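Local coordinates for protein minor fimbrium tip subunit Mfa3 (Porphyromonas gingivalis ATCC 33277, PDB 5NF4) that forms part of the tip of the minor fimbriae, the adhesive surface filaments through which this periodontal pathogen builds biofilms and attaches to host cells and other oral bacteria, at residues H88-I93 with S98-T103; R111-V116 with L180-D185. One frame throughout, in Å; residues are numbered along the deposited sequence.

Interaction 1: residues H88-I93 with S98-T103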
loop_
_atom_site.group_PDB
_atom_site.type_symbol
_atom_site.label_atom_id
_atom_site.label_comp_id
_atom_site.label_asym_id
_atom_site.label_seq_id
_atom_site.Cartn_x
_atom_site.Cartn_y
_atom_site.Cartn_z
ATOM N N HIS A 88 16.077 -13.635 -9.101
ATOM C CA HIS A 88 16.841 -13.667 -7.877
ATOM C C HIS A 88 15.896 -13.709 -6.697
ATOM O O HIS A 88 14.857 -13.070 -6.728
ATOM C CB HIS A 88 17.743 -12.437 -7.751
ATOM C CG HIS A 88 18.624 -12.484 -6.556
ATOM N ND1 HIS A 88 19.926 -12.934 -6.615
ATOM C CD2 HIS A 88 18.384 -12.193 -5.259
ATOM C CE1 HIS A 88 20.458 -12.886 -5.409
ATOM N NE2 HIS A 88 19.535 -12.461 -4.564
ATOM N N PHE A 89 16.282 -14.446 -5.661
ATOM C CA PHE A 89 15.462 -14.464 -4.449
ATOM C C PHE A 89 16.321 -14.148 -3.224
ATOM O O PHE A 89 17.432 -14.688 -3.054
ATOM C CB PHE A 89 14.756 -15.814 -4.298
ATOM C CG PHE A 89 13.887 -15.883 -3.095
ATOM C CD1 PHE A 89 12.651 -15.293 -3.108
ATOM C CD2 PHE A 89 14.333 -16.518 -1.943
ATOM C CE1 PHE A 89 11.811 -15.355 -1.965
ATOM C CE2 PHE A 89 13.523 -16.583 -0.804
ATOM C CZ PHE A 89 12.278 -15.987 -0.819
ATOM N N SER A 90 15.839 -13.227 -2.389
ATOM C CA SER A 90 16.554 -12.875 -1.149
ATOM C C SER A 90 15.643 -13.111 0.030
ATOM O O SER A 90 14.449 -12.925 -0.081
ATOM C CB SER A 90 16.988 -11.409 -1.134
ATOM O OG SER A 90 17.595 -11.013 -2.342
ATOM N N SER A 91 16.234 -13.495 1.150
ATOM C CA SER A 91 15.484 -13.594 2.392
ATOM C C SER A 91 16.388 -13.216 3.553
ATOM O O SER A 91 17.618 -13.293 3.472
ATOM C CB SER A 91 14.893 -15.000 2.566
ATOM O OG SER A 91 15.911 -15.974 2.647
ATOM N N SER A 92 15.763 -12.763 4.628
ATOM C CA SER A 92 16.487 -12.414 5.823
ATOM C C SER A 92 16.023 -13.389 6.874
ATOM O O SER A 92 14.825 -13.476 7.170
ATOM C CB SER A 92 16.229 -10.966 6.228
ATOM O OG SER A 92 16.926 -10.629 7.413
ATOM N N ILE A 93 16.974 -14.166 7.376
ATOM C CA ILE A 93 16.708 -15.125 8.429
ATOM C C ILE A 93 16.142 -14.357 9.613
ATOM O O ILE A 93 15.284 -14.847 10.346
ATOM C CB ILE A 93 17.987 -15.906 8.820
ATOM C CG1 ILE A 93 17.685 -16.933 9.917
ATOM C CG2 ILE A 93 19.111 -14.947 9.231
ATOM C CD1 ILE A 93 16.772 -18.056 9.464
ATOM N N SER A 98 15.561 -3.907 6.018
ATOM C CA SER A 98 14.668 -3.116 5.163
ATOM C C SER A 98 15.271 -2.928 3.783
ATOM O O SER A 98 14.672 -2.294 2.918
ATOM C CB SER A 98 14.399 -1.741 5.768
ATOM O OG SER A 98 15.562 -0.923 5.678
ATOM N N THR A 99 16.473 -3.460 3.597
ATOM C CA THR A 99 17.203 -3.279 2.341
ATOM C C THR A 99 17.953 -4.539 1.925
ATOM O O THR A 99 18.475 -5.265 2.781
ATOM C CB THR A 99 18.237 -2.153 2.452
ATOM O OG1 THR A 99 19.281 -2.578 3.333
ATOM C CG2 THR A 99 17.617 -0.865 2.991
ATOM N N TYR A 100 18.044 -4.748 0.607
ATOM C CA TYR A 100 18.814 -5.836 0.017
ATOM C C TYR A 100 19.750 -5.264 -1.014
ATOM O O TYR A 100 19.370 -4.400 -1.789
ATOM C CB TYR A 100 17.894 -6.886 -0.625
ATOM C CG TYR A 100 17.204 -7.726 0.418
ATOM C CD1 TYR A 100 17.877 -8.748 1.072
ATOM C CD2 TYR A 100 15.903 -7.463 0.790
ATOM C CE1 TYR A 100 17.250 -9.501 2.042
ATOM C CE2 TYR A 100 15.274 -8.201 1.753
ATOM C CZ TYR A 100 15.945 -9.218 2.379
ATOM O OH TYR A 100 15.300 -9.954 3.352
ATOM N N VAL A 101 20.997 -5.706 -0.984
ATOM C CA VAL A 101 21.907 -5.366 -2.051
ATOM C C VAL A 101 22.526 -6.677 -2.548
ATOM O O VAL A 101 23.016 -7.488 -1.752
ATOM C CB VAL A 101 22.966 -4.359 -1.564
ATOM C CG1 VAL A 101 23.661 -4.871 -0.339
ATOM C CG2 VAL A 101 23.999 -4.067 -2.670
ATOM N N PHE A 102 22.477 -6.890 -3.860
ATOM C CA PHE A 102 23.012 -8.120 -4.445
ATOM C C PHE A 102 23.409 -7.915 -5.907
ATOM O O PHE A 102 22.925 -6.997 -6.563
ATOM C CB PHE A 102 21.984 -9.254 -4.335
ATOM C CG PHE A 102 20.666 -8.975 -5.010
ATOM C CD1 PHE A 102 20.454 -9.262 -6.361
ATOM C CD2 PHE A 102 19.607 -8.444 -4.287
ATOM C CE1 PHE A 102 19.225 -9.014 -6.978
ATOM C CE2 PHE A 102 18.391 -8.189 -4.891
ATOM C CZ PHE A 102 18.182 -8.484 -6.238
ATOM N N THR A 103 24.259 -8.798 -6.404
ATOM C CA THR A 103 24.707 -8.741 -7.792
ATOM C C THR A 103 24.021 -9.810 -8.646
ATOM O O THR A 103 23.886 -10.934 -8.209
ATOM C CB THR A 103 26.195 -8.915 -7.823
ATOM O OG1 THR A 103 26.784 -7.884 -7.021
ATOM C CG2 THR A 103 26.713 -8.819 -9.252
#

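Interaction 2: residues R111-V116 with L180-D185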
loop_
_atom_site.group_PDB
_atom_site.type_symbol
_atom_site.label_atom_id
_atom_site.label_comp_id
_atom_site.label_asym_id
_atom_site.label_seq_id
_atom_site.Cartn_x
_atom_site.Cartn_y
_atom_site.Cartn_z
ATOM N N ARG A 111 14.797 -4.589 -20.819
ATOM C CA ARG A 111 14.314 -5.501 -19.777
ATOM C C ARG A 111 13.231 -4.891 -18.921
ATOM O O ARG A 111 13.249 -3.700 -18.590
ATOM C CB ARG A 111 15.486 -5.957 -18.880
ATOM C CG ARG A 111 16.317 -7.122 -19.443
ATOM C CD ARG A 111 17.373 -6.701 -20.489
ATOM N NE ARG A 111 18.036 -7.894 -20.974
ATOM C CZ ARG A 111 17.576 -8.663 -21.952
ATOM N NH1 ARG A 111 16.465 -8.352 -22.616
ATOM N NH2 ARG A 111 18.250 -9.737 -22.291
ATOM N N ASP A 112 12.265 -5.739 -18.588
ATOM C CA ASP A 112 11.230 -5.419 -17.613
ATOM C C ASP A 112 11.575 -6.093 -16.272
ATOM O O ASP A 112 11.757 -7.301 -16.231
ATOM C CB ASP A 112 9.880 -5.918 -18.104
ATOM C CG ASP A 112 9.309 -5.124 -19.271
ATOM O OD1 ASP A 112 9.956 -4.250 -19.888
ATOM O OD2 ASP A 112 8.119 -5.363 -19.545
ATOM N N PHE A 113 11.675 -5.312 -15.195
ATOM C CA PHE A 113 12.092 -5.805 -13.878
ATOM C C PHE A 113 10.852 -5.833 -12.978
ATOM O O PHE A 113 10.144 -4.849 -12.906
ATOM C CB PHE A 113 13.109 -4.898 -13.231
ATOM C CG PHE A 113 14.485 -4.947 -13.865
ATOM C CD1 PHE A 113 14.726 -4.385 -15.117
ATOM C CD2 PHE A 113 15.532 -5.522 -13.172
ATOM C CE1 PHE A 113 16.003 -4.424 -15.654
ATOM C CE2 PHE A 113 16.785 -5.569 -13.706
ATOM C CZ PHE A 113 17.027 -5.018 -14.944
ATOM N N PHE A 114 10.657 -6.940 -12.283
ATOM C CA PHE A 114 9.544 -7.080 -11.341
ATOM C C PHE A 114 10.121 -7.415 -9.984
ATOM O O PHE A 114 10.905 -8.342 -9.858
ATOM C CB PHE A 114 8.552 -8.176 -11.757
ATOM C CG PHE A 114 7.850 -7.905 -13.044
ATOM C CD1 PHE A 114 8.515 -8.104 -14.258
ATOM C CD2 PHE A 114 6.530 -7.471 -13.067
ATOM C CE1 PHE A 114 7.869 -7.875 -15.459
ATOM C CE2 PHE A 114 5.876 -7.245 -14.272
ATOM C CZ PHE A 114 6.575 -7.433 -15.490
ATOM N N PHE A 115 9.664 -6.689 -8.959
ATOM C CA PHE A 115 10.106 -6.899 -7.600
ATOM C C PHE A 115 8.866 -7.157 -6.736
ATOM O O PHE A 115 7.918 -6.376 -6.768
ATOM C CB PHE A 115 10.867 -5.696 -7.046
ATOM C CG PHE A 115 12.198 -5.462 -7.721
ATOM C CD1 PHE A 115 12.281 -4.686 -8.862
ATOM C CD2 PHE A 115 13.338 -6.044 -7.217
ATOM C CE1 PHE A 115 13.494 -4.468 -9.480
ATOM C CE2 PHE A 115 14.579 -5.837 -7.824
ATOM C CZ PHE A 115 14.658 -5.051 -8.955
ATOM N N VAL A 116 8.909 -8.254 -5.990
ATOM C CA VAL A 116 7.792 -8.682 -5.126
ATOM C C VAL A 116 8.362 -9.039 -3.753
ATOM O O VAL A 116 9.217 -9.901 -3.652
ATOM C CB VAL A 116 7.043 -9.893 -5.740
ATOM C CG1 VAL A 116 5.936 -10.348 -4.833
ATOM C CG2 VAL A 116 6.425 -9.491 -7.092
ATOM N N LEU A 180 27.897 -3.005 -12.482
ATOM C CA LEU A 180 27.268 -1.724 -12.794
ATOM C C LEU A 180 26.041 -1.506 -11.890
ATOM O O LEU A 180 25.199 -2.383 -11.800
ATOM C CB LEU A 180 26.836 -1.695 -14.264
ATOM C CG LEU A 180 27.931 -2.011 -15.284
ATOM C CD1 LEU A 180 27.323 -2.148 -16.678
ATOM C CD2 LEU A 180 28.993 -0.943 -15.253
ATOM N N PRO A 181 25.937 -0.335 -11.233
ATOM C CA PRO A 181 24.732 -0.077 -10.439
ATOM C C PRO A 181 23.491 -0.029 -11.309
ATOM O O PRO A 181 23.455 0.650 -12.341
ATOM C CB PRO A 181 25.000 1.287 -9.789
ATOM C CG PRO A 181 26.213 1.837 -10.451
ATOM C CD PRO A 181 26.969 0.699 -11.033
ATOM N N PHE A 182 22.489 -0.786 -10.910
ATOM C CA PHE A 182 21.181 -0.737 -11.560
ATOM C C PHE A 182 20.484 0.567 -11.179
ATOM O O PHE A 182 20.278 0.844 -9.998
ATOM C CB PHE A 182 20.326 -1.945 -11.148
ATOM C CG PHE A 182 18.936 -1.940 -11.718
ATOM C CD1 PHE A 182 18.727 -1.770 -13.072
ATOM C CD2 PHE A 182 17.845 -2.138 -10.900
ATOM C CE1 PHE A 182 17.458 -1.781 -13.596
ATOM C CE2 PHE A 182 16.565 -2.162 -11.412
ATOM C CZ PHE A 182 16.364 -1.972 -12.754
ATOM N N LYS A 183 20.150 1.372 -12.181
ATOM C CA LYS A 183 19.480 2.637 -11.952
ATOM C C LYS A 183 18.073 2.618 -12.570
ATOM O O LYS A 183 17.895 3.074 -13.696
ATOM C CB LYS A 183 20.327 3.775 -12.530
ATOM C CG LYS A 183 21.745 3.858 -11.923
ATOM C CD LYS A 183 21.785 4.710 -10.671
ATOM C CE LYS A 183 23.046 4.478 -9.827
ATOM N NZ LYS A 183 24.327 4.734 -10.541
ATOM N N PRO A 184 17.072 2.085 -11.836
ATOM C CA PRO A 184 15.717 1.997 -12.388
ATOM C C PRO A 184 15.160 3.385 -12.670
ATOM O O PRO A 184 15.147 4.227 -11.772
ATOM C CB PRO A 184 14.923 1.302 -11.275
ATOM C CG PRO A 184 15.686 1.653 -9.992
ATOM C CD PRO A 184 17.124 1.658 -10.419
ATOM N N ASP A 185 14.712 3.598 -13.902
ATOM C CA ASP A 185 14.240 4.907 -14.371
ATOM C C ASP A 185 15.117 6.059 -13.866
ATOM O O ASP A 185 14.618 7.116 -13.478
ATOM C CB ASP A 185 12.781 5.075 -13.968
ATOM C CG ASP A 185 11.864 4.196 -14.807
ATOM O OD1 ASP A 185 12.140 4.046 -16.014
ATOM O OD2 ASP A 185 10.900 3.630 -14.281
#

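Interaction 1: residues H88-I93 with S98-T103
His88 and Phe102 lay their rings flat against each other, with centroids 3.9 Å apart and planes only 5° from parallel. The side chains run past one another in opposite directions, and CG of His88 comes within 3.5 Å of CE1 of Phe102. With CG of Phe102 between its backbone N and carbonyl carbon (chi1 59°), the phenyl ring lies alongside the imidazole. Histidine suits this partly exposed site: its flat aromatic face can stack on a phenyl ring, while its nitrogens tolerate water.

Ser90, small enough for the middle of the contact, puts CB over one face of the Tyr100 ring, 3.9 Å from its centroid and displaced toward the rim, in a CH-pi contact. The tyrosine extends past Ser90 toward Ser92, where its OH comes within 3.2 Å of CB of Ser92. That hydroxyl is hydrogen-bonded to the carbonyl of Val69, and no hydrogen bond links the two segments.

Strands 84-91 and 99-106 end a run of paired strands (84-91, 71-78, 109-117, 161-170, 180-205, 41-49, 99-106); side chains alone bring them together, at 137°. Leu72 and Met74 of strand 71-78 also touch Tyr100 and Phe102, respectively.

Interaction 2: residues R111-V116 with L180-D185
Phe113 and Phe182 meet face to face, their side chains coming from opposite directions into the interior of the protein. The ring centroids are 4.2 Å apart and the planes are inclined by 24°, so the stack is slightly wedge-shaped. CZ of Phe182 sits 3.5 Å above the plane of Phe113, over the middle of that ring, whereas Phe113 CE2 lies over the Phe182 face nearer the rim. The closest atoms are CZ of Phe113 and CE1 of Phe182, at 3.5 Å. CB of Phe182 already points to strand 109-117, and with CG opposite the backbone N (chi1 177°) the ring continues that way.

Against the opposite face of Phe182, toward the rim, lies CD of Pro184, 3.9 Å above the plane. Phe115 packs more loosely: its CZ is 4.2 Å from CE2 of Phe182, which lies at the edge of the Phe115 ring. Val190 touches both Phe115 and Phe182, while Met74 touches Phe113 and Phe115, surrounding the rings with a branched aliphatic chain and a flexible thioether. Toward solvent the character changes. Pro181 and Lys183, which flank Phe182 in sequence, are exposed, as is Asp185, whose OD1 is hydrogen-bonded to Gln168. Thus the buried and exposed residues alternate from Pro181 to Asp185.

The stack joins strand 109-117 to the beginning of strand 180-205 through the hydrophobic interior, consistent with the core of a beta-sandwich-like fimbrillin domain. Between the segments there is no hydrogen bond or salt bridge. The backbone of strand 109-117 is instead bonded to strands 71-78 and 161-170. Cohesion between the two segments consequently rests on dispersion and the exclusion of water, for which phenylalanine, large, flat and without a polar atom in its side chain, is well suited.

Interaction 1 closes along the chain before interaction 2 opens, and strands 99-106 and 109-117, which carry one segment of each, follow one another directly. The centres of the two contacts are 14 Å apart, and their nearest atoms come to about 5 Å without touching. Met74 of strand 71-78 joins them: it touches His88 and Phe102 of the first contact and Phe113 and Phe115 of the second. Both are built round a face-to-face aromatic pair, but the one in 88-93 with 98-103 lies at the surface, whereas that in 111-116 with 180-185 is buried. Both lie on the same side of the chain's centre.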